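Local coordinates for protein type II restriction enzyme MunI (Mycoplasma, PDB 1D02) that recognises the double-stranded DNA sequence 5'-CAATTG-3' as a homodimer and cleaves it after the first C to give 5'-phosphate ends, at residues N176-R181 against V190-E195. The protein carries 1 engineered substitution. Numbering follows the deposited sequence.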
loop_
_atom_site.group_PDB
_atom_site.type_symbol
_atom_site.label_atom_id
_atom_site.label_comp_id
_atom_site.label_asym_id
_atom_site.label_seq_id
_atom_site.Cartn_x
_atom_site.Cartn_y
_atom_site.Cartn_z
ATOM N N ASN D 176 -9.946 -0.231 10.931
ATOM C CA ASN D 176 -8.591 0.284 10.818
ATOM C C ASN D 176 -8.446 1.561 9.977
ATOM O O ASN D 176 -7.340 2.027 9.734
ATOM C CB ASN D 176 -7.648 -0.829 10.363
ATOM C CG ASN D 176 -7.327 -1.780 11.511
ATOM O OD1 ASN D 176 -7.748 -2.936 11.512
ATOM N ND2 ASN D 176 -6.627 -1.269 12.516
ATOM N N TYR D 177 -9.572 2.115 9.525
ATOM C CA TYR D 177 -9.517 3.426 8.877
ATOM C C TYR D 177 -10.727 4.209 9.360
ATOM O O TYR D 177 -11.682 3.618 9.885
ATOM C CB TYR D 177 -9.541 3.336 7.344
ATOM C CG TYR D 177 -10.879 2.954 6.765
ATOM C CD1 TYR D 177 -11.821 3.927 6.431
ATOM C CD2 TYR D 177 -11.198 1.623 6.564
ATOM C CE1 TYR D 177 -13.057 3.574 5.906
ATOM C CE2 TYR D 177 -12.418 1.247 6.035
ATOM C CZ TYR D 177 -13.344 2.226 5.706
ATOM O OH TYR D 177 -14.542 1.828 5.174
ATOM N N PHE D 178 -10.677 5.531 9.236
ATOM C CA PHE D 178 -11.833 6.358 9.602
ATOM C C PHE D 178 -11.897 7.518 8.626
ATOM O O PHE D 178 -10.864 8.123 8.311
ATOM C CB PHE D 178 -11.714 6.905 11.031
ATOM C CG PHE D 178 -12.806 7.875 11.393
ATOM C CD1 PHE D 178 -14.105 7.428 11.678
ATOM C CD2 PHE D 178 -12.540 9.241 11.453
ATOM C CE1 PHE D 178 -15.120 8.340 12.022
ATOM C CE2 PHE D 178 -13.547 10.155 11.794
ATOM C CZ PHE D 178 -14.829 9.706 12.078
ATOM N N MET D 179 -13.102 7.813 8.148
ATOM C CA MET D 179 -13.341 8.911 7.204
ATOM C C MET D 179 -13.803 10.113 8.024
ATOM O O MET D 179 -14.948 10.133 8.487
ATOM C CB MET D 179 -14.458 8.534 6.216
ATOM C CG MET D 179 -14.171 7.311 5.390
ATOM S SD MET D 179 -13.087 7.730 4.028
ATOM C CE MET D 179 -12.934 6.162 3.190
ATOM N N TRP D 180 -12.930 11.105 8.212
ATOM C CA TRP D 180 -13.295 12.280 8.997
ATOM C C TRP D 180 -13.745 13.315 7.972
ATOM O O TRP D 180 -12.929 13.999 7.362
ATOM C CB TRP D 180 -12.092 12.777 9.804
ATOM C CG TRP D 180 -12.475 13.721 10.929
ATOM C CD1 TRP D 180 -13.732 13.926 11.439
ATOM C CD2 TRP D 180 -11.597 14.586 11.659
ATOM N NE1 TRP D 180 -13.686 14.872 12.440
ATOM C CE2 TRP D 180 -12.389 15.295 12.592
ATOM C CE3 TRP D 180 -10.220 14.832 11.613
ATOM C CZ2 TRP D 180 -11.851 16.233 13.465
ATOM C CZ3 TRP D 180 -9.675 15.776 12.496
ATOM C CH2 TRP D 180 -10.490 16.462 13.405
ATOM N N ARG D 181 -15.064 13.416 7.812
ATOM C CA ARG D 181 -15.646 14.289 6.801
ATOM C C ARG D 181 -15.625 15.777 7.096
ATOM O O ARG D 181 -15.548 16.192 8.254
ATOM C CB ARG D 181 -17.072 13.799 6.487
ATOM C CG ARG D 181 -17.057 12.345 5.952
ATOM C CD ARG D 181 -18.402 11.760 5.461
ATOM N NE ARG D 181 -18.080 10.536 4.713
ATOM C CZ ARG D 181 -18.076 9.303 5.215
ATOM N NH1 ARG D 181 -18.420 9.076 6.484
ATOM N NH2 ARG D 181 -17.633 8.301 4.475
ATOM N N VAL D 190 -12.967 10.798 17.742
ATOM C CA VAL D 190 -12.591 10.151 18.999
ATOM C C VAL D 190 -13.496 8.948 19.293
ATOM O O VAL D 190 -13.018 7.910 19.786
ATOM C CB VAL D 190 -12.606 11.163 20.206
ATOM C CG1 VAL D 190 -12.180 10.446 21.491
ATOM C CG2 VAL D 190 -11.621 12.323 19.947
ATOM N N GLN D 191 -14.784 9.046 18.965
ATOM C CA GLN D 191 -15.691 7.925 19.217
ATOM C C GLN D 191 -15.231 6.691 18.447
ATOM O O GLN D 191 -15.346 5.573 18.946
ATOM C CB GLN D 191 -17.135 8.272 18.842
ATOM C CG GLN D 191 -17.758 9.302 19.787
ATOM C CD GLN D 191 -19.163 9.705 19.379
ATOM O OE1 GLN D 191 -19.416 9.875 18.168
ATOM N NE2 GLN D 191 -20.017 9.884 20.284
ATOM N N HIS D 192 -14.688 6.874 17.242
ATOM C CA HIS D 192 -14.220 5.709 16.487
ATOM C C HIS D 192 -13.103 5.024 17.273
ATOM O O HIS D 192 -13.124 3.808 17.470
ATOM C CB HIS D 192 -13.705 6.117 15.104
ATOM C CG HIS D 192 -13.345 4.952 14.233
ATOM N ND1 HIS D 192 -12.139 4.290 14.328
ATOM C CD2 HIS D 192 -14.067 4.287 13.297
ATOM C CE1 HIS D 192 -12.137 3.263 13.495
ATOM N NE2 HIS D 192 -13.297 3.239 12.862
ATOM N N PHE D 193 -12.113 5.800 17.699
ATOM C CA PHE D 193 -11.006 5.254 18.484
ATOM C C PHE D 193 -11.544 4.617 19.781
ATOM O O PHE D 193 -11.235 3.477 20.108
ATOM C CB PHE D 193 -10.040 6.380 18.874
ATOM C CG PHE D 193 -9.036 5.978 19.922
ATOM C CD1 PHE D 193 -7.953 5.168 19.600
ATOM C CD2 PHE D 193 -9.191 6.410 21.246
ATOM C CE1 PHE D 193 -7.025 4.789 20.584
ATOM C CE2 PHE D 193 -8.278 6.042 22.234
ATOM C CZ PHE D 193 -7.188 5.227 21.902
ATOM N N ASN D 194 -12.371 5.365 20.499
ATOM C CA ASN D 194 -12.907 4.905 21.779
ATOM C C ASN D 194 -13.655 3.575 21.716
ATOM O O ASN D 194 -13.434 2.676 22.541
ATOM C CB ASN D 194 -13.841 5.982 22.338
ATOM C CG ASN D 194 -14.229 5.733 23.762
ATOM O OD1 ASN D 194 -15.425 5.702 24.094
ATOM N ND2 ASN D 194 -13.240 5.550 24.626
ATOM N N GLU D 195 -14.525 3.452 20.729
ATOM C CA GLU D 195 -15.366 2.273 20.568
ATOM C C GLU D 195 -14.733 1.094 19.856
ATOM O O GLU D 195 -15.043 -0.057 20.157
ATOM C CB GLU D 195 -16.647 2.669 19.821
ATOM C CG GLU D 195 -17.592 3.575 20.620
ATOM C CD GLU D 195 -18.616 4.320 19.745
ATOM O OE1 GLU D 195 -18.871 3.907 18.589
ATOM O OE2 GLU D 195 -19.172 5.336 20.230
#
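F178, on the strand that forms one edge of this chain's mixed five-stranded sheet, packs against H192 of the C-terminal helix 186-197, which follows that strand in the chain and packs on one face of the sheet near strand 177-180. The meeting is made by two buried side chains. F178 sends its CB over the centre of the H192 imidazole, 4.1 Å from the ring centroid and only 9° off the normal, a CH-pi contact. Further out, CD1 of F178 comes to 3.6 Å from CG of H192, and to 3.7 Å from H192 CB. The two ring planes meet obliquely, at 49°, with centroids 5.2 Å apart. In H192, CG is anti to the backbone N (chi1 -174°), which swings the imidazole out from the helix so that its face meets F178 CB. The two side chains run past each other in opposite directions. W149 of strand 148-153 meets both: its ring lies nearly parallel to that of H192, and F178 also touches it. Main-chain hydrogen bonds between F178 and both V150 and F152 fix the edge strand to that parallel neighbour. About 12 Å from the DNA at its nearest atom, the contact is aromatic packing of a helix on an edge strand, as in the layered alpha/beta core of PDDEXK nucleases.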